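Side-chain contacts in carbon monoxide dehydrogenase (Thermococcus sp. AM4, PDB 6T7J), which oxidises carbon monoxide to carbon dioxide, probably passing the electrons on through iron-sulfur clusters, here in a nickel-free form with a broken active-site cluster: residues A[454-459]-A[576-581]; A[169-174]-A[230-235]; A[495-500]-A[507-512]; A[30-35]-A[352-357]; A[83-88]-A[586-591]. All coordinates share one frame; numbering follows the deposited sequence.

Contact 1 of 5, residues A[454-459]-A[576-581]; sequences PKVKHN and LGVVPP
G577, the first residue of 576-581 to meet the other loop, does so through its backbone: its carbonyl O faces CG1 of V456 at 4.2 Å. This is a loose approach of a methyl group to an oxygen rather than a bond. Having no side chain, G577 leaves the remaining work to its neighbour. V578 points its side chain across the interface, and its CG2 rests against CG1 of V456 at 4.3 Å. The same V456 methyl therefore serves both residues. It can do so because V456 carries CG1 beside its own backbone N (chi1 -60°), which directs that branch at the other loop; CG2 takes the more hindered place between N and the carbonyl carbon. The two valine CA atoms stand 7.7 Å apart, and no hydrogen bond crosses between the loops. Polar ties are made to other parts instead: the carbonyl of V578 accepts a bond from W555 NE1, and K455 NZ bonds both Q45 and the carbonyl O of G61 of the second subunit. Farther along, V579 and P580 turn to V606 of strand 604-606. Both loops also touch the loop after strand 548-552, V456 by packing on E554 and V578 through W555, and that strand lies between 444-448 and 574-576 in a parallel sheet of Rossmann-like order, 3-2-1-4-5-6. Loops that follow strands of such a sheet typically build its site, and here the V578 side chain lies about 11 Å from the broken iron-sulfur cluster, whose pocket includes G450 and C451.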
# COMPACT_ATOMS: atom_id res chain seq x y z
N PRO A 454 18.19 -12.12 12.08
CA PRO A 454 19.40 -12.95 12.14
C PRO A 454 20.66 -12.26 11.64
O PRO A 454 21.74 -12.86 11.71
CB PRO A 454 19.04 -14.16 11.25
CG PRO A 454 17.98 -13.65 10.33
CD PRO A 454 17.21 -12.63 11.11
N LYS A 455 20.56 -11.03 11.14
CA LYS A 455 21.76 -10.28 10.78
C LYS A 455 22.54 -9.84 12.02
O LYS A 455 23.76 -9.66 11.95
CB LYS A 455 21.40 -9.07 9.92
CG LYS A 455 20.78 -9.44 8.58
CD LYS A 455 20.38 -8.21 7.80
CE LYS A 455 19.86 -8.58 6.43
NZ LYS A 455 20.05 -7.48 5.44
N VAL A 456 21.85 -9.66 13.14
CA VAL A 456 22.48 -9.35 14.41
C VAL A 456 22.30 -10.55 15.34
O VAL A 456 21.42 -11.39 15.14
CB VAL A 456 21.92 -8.06 15.05
CG1 VAL A 456 22.14 -6.87 14.13
CG2 VAL A 456 20.43 -8.23 15.36
N LYS A 457 23.15 -10.62 16.36
CA LYS A 457 23.11 -11.73 17.30
C LYS A 457 21.74 -11.79 17.98
O LYS A 457 21.21 -10.78 18.42
CB LYS A 457 24.22 -11.59 18.34
CG LYS A 457 24.33 -12.80 19.26
CD LYS A 457 25.60 -12.77 20.08
CE LYS A 457 25.77 -14.06 20.86
NZ LYS A 457 27.10 -14.15 21.54
N HIS A 458 21.19 -13.00 18.05
CA HIS A 458 19.80 -13.18 18.45
C HIS A 458 19.58 -12.78 19.90
O HIS A 458 20.17 -13.37 20.82
CB HIS A 458 19.37 -14.63 18.22
CG HIS A 458 17.97 -14.92 18.66
ND1 HIS A 458 17.67 -15.88 19.60
CD2 HIS A 458 16.79 -14.37 18.29
CE1 HIS A 458 16.36 -15.91 19.78
NE2 HIS A 458 15.81 -15.01 19.00
N ASN A 459 18.73 -11.77 20.11
CA ASN A 459 18.34 -11.26 21.42
C ASN A 459 19.50 -10.62 22.17
O ASN A 459 19.31 -10.14 23.29
CB ASN A 459 17.70 -12.36 22.27
CG ASN A 459 16.30 -12.72 21.81
OD1 ASN A 459 15.63 -11.92 21.15
ND2 ASN A 459 15.86 -13.92 22.16
N LEU A 576 17.77 2.83 16.40
CA LEU A 576 17.62 1.62 15.59
C LEU A 576 18.90 0.81 15.69
O LEU A 576 20.00 1.34 15.52
CB LEU A 576 17.33 1.97 14.13
CG LEU A 576 16.16 2.91 13.85
CD1 LEU A 576 15.93 3.02 12.35
CD2 LEU A 576 14.90 2.44 14.56
N GLY A 577 18.76 -0.49 15.96
CA GLY A 577 19.90 -1.37 16.05
C GLY A 577 20.15 -2.12 14.76
O GLY A 577 21.16 -2.82 14.62
N VAL A 578 19.22 -2.00 13.82
CA VAL A 578 19.38 -2.52 12.46
C VAL A 578 19.30 -1.34 11.51
O VAL A 578 18.41 -0.49 11.65
CB VAL A 578 18.32 -3.59 12.13
CG1 VAL A 578 18.38 -3.97 10.65
CG2 VAL A 578 18.51 -4.82 13.00
N VAL A 579 20.23 -1.27 10.56
CA VAL A 579 20.34 -0.13 9.66
C VAL A 579 19.19 -0.14 8.67
O VAL A 579 19.07 -1.09 7.87
CB VAL A 579 21.69 -0.12 8.94
CG1 VAL A 579 21.84 1.15 8.11
CG2 VAL A 579 22.84 -0.25 9.94
N PRO A 580 18.32 0.87 8.67
CA PRO A 580 17.26 0.93 7.66
C PRO A 580 17.85 1.10 6.29
O PRO A 580 18.95 1.66 6.12
CB PRO A 580 16.43 2.15 8.09
CG PRO A 580 17.37 2.99 8.88
CD PRO A 580 18.28 2.02 9.59
N PRO A 581 17.16 0.64 5.23
CA PRO A 581 17.70 0.73 3.87
C PRO A 581 17.60 2.15 3.30
O PRO A 581 16.87 2.43 2.35
CB PRO A 581 16.83 -0.27 3.10
CG PRO A 581 15.51 -0.21 3.80
CD PRO A 581 15.81 0.03 5.26

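Contact 2 of 5, residues A[169-174]-A[230-235]; sequences LRMLAL and GSMMAT
Wholly apolar packing, led by methionines, joins M171 and L174 of a short 3-10 segment to M232 and M233 on the long helix 212-242. With M171 CG beside its backbone N (chi1 -70°), that methylene lies 3.8 Å from M233 CG. Bends at the two outer torsions (chi2 -68°, chi3 -82°) then bring the terminal methyl CE of M171 between two CG atoms of the helix, 3.6 Å from that of M232 and 3.6 Å from that of M233. L174 joins from the next turn, since a 3-10 repeat of about three residues brings it to the same side as M171; the backbone bond from L174 N to M171 O fixes that spacing. Its CD1 reaches CG of M232 at 3.6 Å, so that one methylene receives methyl groups from both residues. The setting is the helical part of the carbon monoxide dehydrogenase fold, in which M233 also packs on L157 and F161 of helix 146-162 and on A104 and V108 of helix 81-115. An alanine in place of M171 would take away everything beyond CB, CG and the thioether methyl included, and would probably leave the CG atoms of M232 and M233 without their shared partner and the 3-10 segment less firmly seated. E160 of helix 146-162 holds the start of that segment, its two carboxylate oxygens accepting bonds from the backbone N atoms of R170 and M171.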
# COMPACT_ATOMS: atom_id res chain seq x y z
N LEU A 169 -8.12 12.46 13.15
CA LEU A 169 -8.63 11.23 13.74
C LEU A 169 -9.17 11.49 15.14
O LEU A 169 -8.58 12.24 15.92
CB LEU A 169 -7.53 10.17 13.79
CG LEU A 169 -7.24 9.41 12.49
CD1 LEU A 169 -5.94 8.65 12.61
CD2 LEU A 169 -8.39 8.47 12.16
N ARG A 170 -10.31 10.86 15.45
CA ARG A 170 -10.93 11.07 16.76
C ARG A 170 -10.02 10.61 17.89
O ARG A 170 -9.91 11.30 18.92
CB ARG A 170 -12.27 10.34 16.82
CG ARG A 170 -13.25 10.76 15.73
CD ARG A 170 -13.87 12.11 16.03
NE ARG A 170 -14.56 12.12 17.32
CZ ARG A 170 -15.85 11.89 17.48
NH1 ARG A 170 -16.39 11.92 18.69
NH2 ARG A 170 -16.62 11.62 16.42
N MET A 171 -9.35 9.47 17.73
CA MET A 171 -8.52 8.92 18.80
C MET A 171 -7.39 9.87 19.20
O MET A 171 -6.82 9.70 20.28
CB MET A 171 -7.95 7.57 18.38
CG MET A 171 -8.99 6.46 18.31
SD MET A 171 -9.65 6.00 19.92
CE MET A 171 -8.38 4.89 20.50
N LEU A 172 -7.07 10.86 18.36
CA LEU A 172 -6.08 11.86 18.73
C LEU A 172 -6.47 12.63 19.99
O LEU A 172 -5.62 13.32 20.56
CB LEU A 172 -5.87 12.85 17.58
CG LEU A 172 -5.16 12.30 16.34
CD1 LEU A 172 -4.79 13.43 15.39
CD2 LEU A 172 -3.92 11.50 16.74
N ALA A 173 -7.73 12.52 20.44
CA ALA A 173 -8.11 13.09 21.72
C ALA A 173 -7.30 12.51 22.88
O ALA A 173 -7.29 13.10 23.97
CB ALA A 173 -9.60 12.87 21.97
N LEU A 174 -6.62 11.38 22.67
CA LEU A 174 -5.74 10.82 23.70
C LEU A 174 -4.35 11.45 23.70
O LEU A 174 -3.59 11.21 24.65
CB LEU A 174 -5.62 9.31 23.51
CG LEU A 174 -6.86 8.48 23.86
CD1 LEU A 174 -6.92 7.22 23.01
CD2 LEU A 174 -6.87 8.13 25.33
N GLY A 230 -5.00 3.44 15.27
CA GLY A 230 -5.14 2.03 14.95
C GLY A 230 -4.60 1.10 16.02
O GLY A 230 -5.35 0.29 16.59
N SER A 231 -3.30 1.19 16.30
CA SER A 231 -2.73 0.41 17.39
C SER A 231 -3.36 0.77 18.73
O SER A 231 -3.58 -0.09 19.58
CB SER A 231 -1.21 0.62 17.44
OG SER A 231 -0.53 -0.34 16.65
N MET A 232 -3.68 2.06 18.91
CA MET A 232 -4.34 2.51 20.14
C MET A 232 -5.71 1.86 20.29
O MET A 232 -6.07 1.39 21.37
CB MET A 232 -4.46 4.03 20.13
CG MET A 232 -4.88 4.62 21.47
SD MET A 232 -3.55 4.59 22.68
CE MET A 232 -2.53 5.95 22.10
N MET A 233 -6.49 1.84 19.20
CA MET A 233 -7.79 1.16 19.24
C MET A 233 -7.62 -0.32 19.52
O MET A 233 -8.38 -0.90 20.30
CB MET A 233 -8.52 1.36 17.92
CG MET A 233 -9.26 2.68 17.78
SD MET A 233 -9.99 2.85 16.14
CE MET A 233 -9.73 1.21 15.50
N ALA A 234 -6.64 -0.96 18.88
CA ALA A 234 -6.39 -2.38 19.13
C ALA A 234 -6.16 -2.63 20.61
O ALA A 234 -6.81 -3.50 21.21
CB ALA A 234 -5.19 -2.85 18.31
N THR A 235 -5.27 -1.85 21.23
CA THR A 235 -4.96 -2.05 22.64
C THR A 235 -6.17 -1.78 23.52
O THR A 235 -6.51 -2.59 24.40
CB THR A 235 -3.79 -1.15 23.05
OG1 THR A 235 -2.60 -1.57 22.37
CG2 THR A 235 -3.56 -1.22 24.56

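Contact 3 of 5, residues A[495-500]-A[507-512]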
# COMPACT_ATOMS: atom_id res chain seq x y z
N LYS A 495 14.38 -11.18 40.99
CA LYS A 495 15.78 -10.91 41.30
C LYS A 495 16.45 -9.99 40.28
O LYS A 495 17.61 -9.63 40.48
CB LYS A 495 16.57 -12.22 41.40
CG LYS A 495 16.69 -13.00 40.09
CD LYS A 495 17.98 -12.68 39.35
CE LYS A 495 17.96 -13.24 37.93
NZ LYS A 495 18.68 -12.38 36.95
N ALA A 496 15.75 -9.63 39.20
CA ALA A 496 16.37 -8.78 38.17
C ALA A 496 16.83 -7.45 38.74
O ALA A 496 17.78 -6.85 38.21
CB ALA A 496 15.39 -8.55 37.03
N VAL A 497 16.20 -6.98 39.81
CA VAL A 497 16.58 -5.74 40.48
C VAL A 497 18.06 -5.76 40.87
O VAL A 497 18.69 -4.71 40.99
CB VAL A 497 15.67 -5.50 41.70
CG1 VAL A 497 16.14 -4.32 42.51
CG2 VAL A 497 14.24 -5.26 41.24
N ASP A 498 18.63 -6.96 41.04
CA ASP A 498 20.06 -7.08 41.35
C ASP A 498 20.93 -6.36 40.33
O ASP A 498 21.98 -5.81 40.70
CB ASP A 498 20.46 -8.55 41.42
CG ASP A 498 20.03 -9.22 42.70
OD1 ASP A 498 19.80 -8.50 43.70
OD2 ASP A 498 19.91 -10.47 42.72
N LEU A 499 20.53 -6.34 39.07
CA LEU A 499 21.33 -5.74 38.01
C LEU A 499 21.07 -4.25 37.84
O LEU A 499 21.74 -3.60 37.03
CB LEU A 499 21.09 -6.46 36.68
CG LEU A 499 21.22 -7.98 36.73
CD1 LEU A 499 20.22 -8.63 35.79
CD2 LEU A 499 22.64 -8.42 36.40
N ALA A 500 20.12 -3.68 38.59
CA ALA A 500 19.81 -2.27 38.46
C ALA A 500 20.76 -1.43 39.30
O ALA A 500 21.42 -1.91 40.23
CB ALA A 500 18.36 -2.00 38.89
N ILE A 507 13.82 1.99 44.20
CA ILE A 507 12.42 2.25 43.88
C ILE A 507 11.68 0.98 43.47
O ILE A 507 10.49 0.82 43.77
CB ILE A 507 12.31 3.36 42.81
CG1 ILE A 507 10.92 4.01 42.89
CG2 ILE A 507 12.58 2.82 41.41
CD1 ILE A 507 10.71 5.11 41.88
N CYS A 508 12.37 0.04 42.80
CA CYS A 508 11.72 -1.22 42.45
C CYS A 508 11.46 -2.07 43.68
O CYS A 508 10.48 -2.82 43.72
CB CYS A 508 12.57 -1.99 41.44
SG CYS A 508 12.83 -1.14 39.86
N GLU A 509 12.31 -1.97 44.71
CA GLU A 509 11.99 -2.65 45.95
C GLU A 509 10.92 -1.90 46.75
O GLU A 509 10.18 -2.51 47.52
CB GLU A 509 13.26 -2.85 46.79
CG GLU A 509 13.97 -4.16 46.48
CD GLU A 509 15.38 -4.21 47.03
OE1 GLU A 509 15.54 -4.10 48.27
OE2 GLU A 509 16.33 -4.36 46.23
N ALA A 510 10.82 -0.58 46.55
CA ALA A 510 9.77 0.19 47.21
C ALA A 510 8.40 -0.03 46.59
O ALA A 510 7.39 0.17 47.28
CB ALA A 510 10.12 1.68 47.17
N LEU A 511 8.33 -0.43 45.33
CA LEU A 511 7.06 -0.71 44.67
C LEU A 511 6.88 -2.17 44.29
O LEU A 511 5.83 -2.53 43.75
CB LEU A 511 6.92 0.17 43.42
CG LEU A 511 7.20 1.66 43.63
CD1 LEU A 511 6.95 2.44 42.35
CD2 LEU A 511 6.35 2.22 44.77
N ASN A 512 7.87 -3.02 44.57
CA ASN A 512 7.81 -4.46 44.27
C ASN A 512 7.53 -4.70 42.78
O ASN A 512 6.64 -5.46 42.41
CB ASN A 512 6.79 -5.18 45.15
CG ASN A 512 7.01 -6.68 45.17
OD1 ASN A 512 8.11 -7.16 44.90
ND2 ASN A 512 5.96 -7.42 45.49
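The backbone bond from L499 N to A496 O, 2.9 Å long, helps to shape the 3-10 turn from which V497 packs against C508 and E509 of helix 502-511. No polar bond spans the contact itself; it is the two methyl groups of V497 that divide the work. With CG1 opposite the backbone N (chi1 173°), CG2 falls beside that N and meets CB of C508 at 3.7 Å. It is thus the methylene of the cysteine, not its sulfur, that forms the near surface. CG1 takes the other neighbour: the E509 chain, extended beyond CG, brings OE2 to 3.7 Å from it, the two side chains crossing at a slant. V497 also packs on P515, just before strand 516-518. Both segments belong to the connection between strands 474-478 and 516-518, which are adjacent and parallel, so the contact folds a beta-alpha-beta crossover upon itself. D498 OD1 and E509 OE2 are 6.0 Å apart and carry like charge, which would probably discourage any closer approach. The chemistry implies an interface held by shape: a buried valine and methylene inside, and at the exposed margin a carboxylate that lends its bulk but receives no bond from this partner.

Contact 4 of 5, residues A[30-35]-A[352-357]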
# COMPACT_ATOMS: atom_id res chain seq x y z
N GLU A 30 19.46 -32.96 11.48
CA GLU A 30 18.27 -33.48 10.81
C GLU A 30 18.12 -32.97 9.39
O GLU A 30 17.23 -33.44 8.67
CB GLU A 30 17.01 -33.13 11.62
CG GLU A 30 16.55 -34.23 12.56
CD GLU A 30 15.78 -33.68 13.74
OE1 GLU A 30 16.25 -33.86 14.89
OE2 GLU A 30 14.71 -33.07 13.53
N GLY A 31 18.96 -32.04 8.96
CA GLY A 31 18.86 -31.50 7.62
C GLY A 31 17.72 -30.53 7.42
O GLY A 31 17.14 -30.47 6.33
N ILE A 32 17.36 -29.77 8.46
CA ILE A 32 16.24 -28.84 8.42
C ILE A 32 16.81 -27.42 8.43
O ILE A 32 17.55 -27.05 9.36
CB ILE A 32 15.28 -29.06 9.59
CG1 ILE A 32 14.61 -30.43 9.47
CG2 ILE A 32 14.24 -27.95 9.65
CD1 ILE A 32 13.74 -30.79 10.65
N LYS A 33 16.47 -26.64 7.41
CA LYS A 33 16.97 -25.27 7.30
C LYS A 33 16.18 -24.34 8.21
O LYS A 33 14.94 -24.40 8.25
CB LYS A 33 16.88 -24.79 5.85
CG LYS A 33 17.67 -25.62 4.86
CD LYS A 33 17.85 -24.88 3.54
CE LYS A 33 18.29 -25.81 2.43
NZ LYS A 33 18.67 -25.07 1.20
N THR A 34 16.89 -23.48 8.93
CA THR A 34 16.28 -22.41 9.71
C THR A 34 16.50 -21.08 9.00
O THR A 34 17.09 -21.01 7.91
CB THR A 34 16.86 -22.38 11.13
OG1 THR A 34 18.13 -21.72 11.12
CG2 THR A 34 17.01 -23.79 11.67
N ALA A 35 16.03 -20.00 9.62
CA ALA A 35 16.20 -18.67 9.04
C ALA A 35 17.67 -18.30 8.91
O ALA A 35 18.05 -17.58 7.99
CB ALA A 35 15.46 -17.63 9.88
N ALA A 352 7.62 -28.20 9.90
CA ALA A 352 6.61 -29.05 10.52
C ALA A 352 6.38 -30.33 9.73
O ALA A 352 5.90 -31.31 10.30
CB ALA A 352 5.29 -28.29 10.67
N GLN A 353 6.70 -30.34 8.44
CA GLN A 353 6.50 -31.54 7.65
C GLN A 353 7.56 -32.60 7.91
O GLN A 353 7.40 -33.74 7.46
CB GLN A 353 6.47 -31.19 6.16
CG GLN A 353 5.06 -30.95 5.64
CD GLN A 353 5.03 -30.20 4.32
OE1 GLN A 353 6.02 -29.59 3.91
NE2 GLN A 353 3.88 -30.24 3.65
N CYS A 354 8.63 -32.27 8.64
CA CYS A 354 9.59 -33.28 9.05
C CYS A 354 9.27 -33.84 10.44
O CYS A 354 10.06 -34.62 10.98
CB CYS A 354 11.01 -32.70 9.02
SG CYS A 354 11.65 -32.46 7.35
N TYR A 355 8.14 -33.45 11.01
CA TYR A 355 7.66 -34.02 12.26
C TYR A 355 6.19 -34.39 12.07
O TYR A 355 5.69 -34.53 10.95
CB TYR A 355 7.85 -33.04 13.43
CG TYR A 355 9.27 -32.60 13.67
CD1 TYR A 355 9.83 -31.55 12.95
CD2 TYR A 355 10.06 -33.24 14.62
CE1 TYR A 355 11.14 -31.15 13.17
CE2 TYR A 355 11.37 -32.84 14.84
CZ TYR A 355 11.90 -31.80 14.12
OH TYR A 355 13.20 -31.40 14.34
N HIS A 356 5.48 -34.55 13.18
CA HIS A 356 4.03 -34.72 13.18
C HIS A 356 3.29 -33.40 13.29
O HIS A 356 2.07 -33.37 13.09
CB HIS A 356 3.60 -35.63 14.33
CG HIS A 356 3.82 -35.03 15.69
ND1 HIS A 356 4.91 -34.25 15.99
CD2 HIS A 356 3.09 -35.11 16.82
CE1 HIS A 356 4.85 -33.86 17.25
NE2 HIS A 356 3.75 -34.37 17.78
N THR A 357 4.00 -32.31 13.58
CA THR A 357 3.38 -31.04 13.93
C THR A 357 2.43 -30.56 12.84
O THR A 357 2.74 -30.61 11.64
CB THR A 357 4.47 -29.98 14.16
OG1 THR A 357 5.31 -30.40 15.25
CG2 THR A 357 3.85 -28.63 14.49
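E30 opens the contact by receiving on OE2 a hydrogen bond from OH of Y355. At 2.4 Å the modelled separation is very short, and its exact value is doubtful. The two side chains meet at about a right angle, with the carboxylate plane turned 70° from the ring. The other oxygen, OE1, forms a salt bridge with K26 on the same helix, 20-30. G31 then ends that helix in a Schellman motif, its positive phi of 75° being one that suits glycine. The chain turns there and presents I32, whose CD1 lies 3.6 Å from CE1 of Y355 and 3.7 Å from CB of C354. An extended outer torsion (chi2 175°) carries this methyl out to both partners, which belong to the type I turn 352-355. The contact thus sets the N-terminal region beside the loop that leads into strand 358-361 of a parallel sheet. R403 lies near too, in a cation-pi interaction with Y355 and bonded to the carbonyl of C354. Chemically, a carboxylate and an aliphatic chain share one tyrosine: with K26 likely to favour an ionised E30, the phenol is left to act as donor, while its CE1 packs against CD1 of I32.

Contact 5 of 5, residues A[83-88]-A[586-591]; sequences TIVARN and QKVAKI. With SF4 (iron/sulfur cluster), chain D.
The pocket of the four-iron cluster is walled on one side by helix 81-115, and the same helix packs V85 and A86 against V588 of helix 586-595. As in relatives, this is probably cluster B, which is thought to pass electrons between the active-site cluster of the other subunit and the two-iron cluster. Two residues of 83-88 attend to it. I84 brings CD1 to 4.0 Å from sulfide S4, while R87 brings NH2 to 3.3 Å from sulfide S3. The arginine chain bends at its third torsion (chi3 -59°), which turns the guanidinium to the cluster, and CG2 of T83 lies 3.7 Å above its plane toward the rim. An alanine in place of R87 would remove the guanidinium, and would probably leave S3 without this positive neighbour and open a gap beside the cluster. I84 and R87 also touch C55 of the pocket, and A86 and R87 pack on L215 of helix 212-242. Between the helices the contact is purely apolar and centred on V588, whose two branches part: CG2 approaches CB of A86 at 4.1 Å, and CG1, opposite its backbone N (chi1 171°), meets CG1 of V85 at 3.7 Å.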
# COMPACT_ATOMS: atom_id res chain seq x y z
N THR A 83 14.65 10.36 -3.92
CA THR A 83 13.26 10.01 -4.20
C THR A 83 13.01 8.52 -4.00
O THR A 83 12.04 8.12 -3.35
CB THR A 83 12.90 10.42 -5.62
OG1 THR A 83 12.88 11.85 -5.72
CG2 THR A 83 11.53 9.87 -6.01
N ILE A 84 13.89 7.68 -4.55
CA ILE A 84 13.67 6.24 -4.51
C ILE A 84 13.75 5.72 -3.08
O ILE A 84 12.90 4.92 -2.65
CB ILE A 84 14.67 5.53 -5.44
CG1 ILE A 84 14.36 5.87 -6.90
CG2 ILE A 84 14.66 4.03 -5.21
CD1 ILE A 84 15.50 5.64 -7.86
N VAL A 85 14.75 6.17 -2.32
CA VAL A 85 14.88 5.75 -0.93
C VAL A 85 13.65 6.18 -0.13
O VAL A 85 13.07 5.39 0.63
CB VAL A 85 16.18 6.31 -0.32
CG1 VAL A 85 16.15 6.17 1.19
CG2 VAL A 85 17.38 5.60 -0.91
N ALA A 86 13.24 7.45 -0.28
CA ALA A 86 12.10 7.95 0.47
C ALA A 86 10.82 7.19 0.12
O ALA A 86 10.03 6.86 1.00
CB ALA A 86 11.92 9.45 0.23
N ARG A 87 10.62 6.88 -1.17
CA ARG A 87 9.42 6.16 -1.58
C ARG A 87 9.40 4.74 -1.02
O ARG A 87 8.36 4.28 -0.53
CB ARG A 87 9.33 6.12 -3.11
CG ARG A 87 8.94 7.45 -3.75
CD ARG A 87 8.52 7.28 -5.20
NE ARG A 87 9.57 6.69 -6.02
CZ ARG A 87 9.58 6.71 -7.35
NH1 ARG A 87 8.59 7.29 -8.01
NH2 ARG A 87 10.57 6.14 -8.03
N ASN A 88 10.53 4.04 -1.09
CA ASN A 88 10.57 2.68 -0.55
C ASN A 88 10.30 2.68 0.96
O ASN A 88 9.55 1.83 1.47
CB ASN A 88 11.91 2.03 -0.88
CG ASN A 88 12.14 1.88 -2.38
OD1 ASN A 88 11.20 1.88 -3.17
ND2 ASN A 88 13.40 1.75 -2.77
N GLN A 586 22.10 10.61 1.05
CA GLN A 586 22.54 11.47 2.15
C GLN A 586 21.41 12.37 2.63
O GLN A 586 21.26 12.60 3.83
CB GLN A 586 23.74 12.31 1.70
CG GLN A 586 25.09 11.69 2.01
CD GLN A 586 26.18 12.73 2.20
OE1 GLN A 586 27.26 12.64 1.61
NE2 GLN A 586 25.90 13.73 3.04
N LYS A 587 20.59 12.87 1.70
CA LYS A 587 19.50 13.77 2.06
C LYS A 587 18.48 13.07 2.96
O LYS A 587 18.09 13.61 4.00
CB LYS A 587 18.83 14.31 0.79
CG LYS A 587 17.81 15.42 1.04
CD LYS A 587 17.78 16.40 -0.11
CE LYS A 587 16.86 17.58 0.18
NZ LYS A 587 17.31 18.39 1.36
N VAL A 588 18.06 11.87 2.58
CA VAL A 588 17.07 11.15 3.38
C VAL A 588 17.67 10.76 4.73
O VAL A 588 16.99 10.83 5.76
CB VAL A 588 16.55 9.92 2.61
CG1 VAL A 588 15.70 9.04 3.51
CG2 VAL A 588 15.75 10.37 1.39
N ALA A 589 18.93 10.34 4.74
CA ALA A 589 19.58 9.98 6.00
C ALA A 589 19.61 11.16 6.96
O ALA A 589 19.31 11.01 8.15
CB ALA A 589 20.99 9.46 5.75
N LYS A 590 19.95 12.35 6.46
CA LYS A 590 20.00 13.49 7.37
C LYS A 590 18.60 13.97 7.76
O LYS A 590 18.41 14.44 8.88
CB LYS A 590 20.83 14.62 6.78
CG LYS A 590 21.01 15.80 7.74
CD LYS A 590 20.84 17.12 7.02
CE LYS A 590 19.70 17.04 6.02
NZ LYS A 590 19.40 18.38 5.43
N ILE A 591 17.61 13.84 6.87
CA ILE A 591 16.24 14.12 7.29
C ILE A 591 15.86 13.21 8.46
O ILE A 591 15.32 13.66 9.47
CB ILE A 591 15.25 13.95 6.13
CG1 ILE A 591 15.52 14.97 5.02
CG2 ILE A 591 13.82 14.12 6.63
CD1 ILE A 591 14.70 14.72 3.77
FE1 SF4 D . 11.19 5.50 -11.99
FE2 SF4 D . 11.28 3.47 -10.16
FE3 SF4 D . 12.73 3.23 -12.53
FE4 SF4 D . 9.97 3.20 -12.39
S1 SF4 D . 11.42 1.63 -11.53
S2 SF4 D . 11.29 4.30 -13.95
S3 SF4 D . 9.43 4.70 -10.76
S4 SF4 D . 13.06 4.76 -10.86

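The five contacts are spread widely, with centres from 20 Å apart (contacts 1 and 5) to 43 Å (contacts 3 and 5). Contacts 1 and 5 touch, P581 O lying 4.0 Å from V85 CG1, because the loop after strand 574-576 runs on into helix 586-595. Contacts 1 and 3 share the second parallel sheet and its connections, contact 3 being nested within the loop that contact 1 closes. Contact 4 joins the N-terminal region to the first sheet, and contact 2 lies among the helices. Along the chain, contact 5 encloses contacts 1, 2 and 3 and crosses contact 4. Contact 5 lies at the four-iron cluster and contact 1 near the active-site cluster; the other three are packing within the fold.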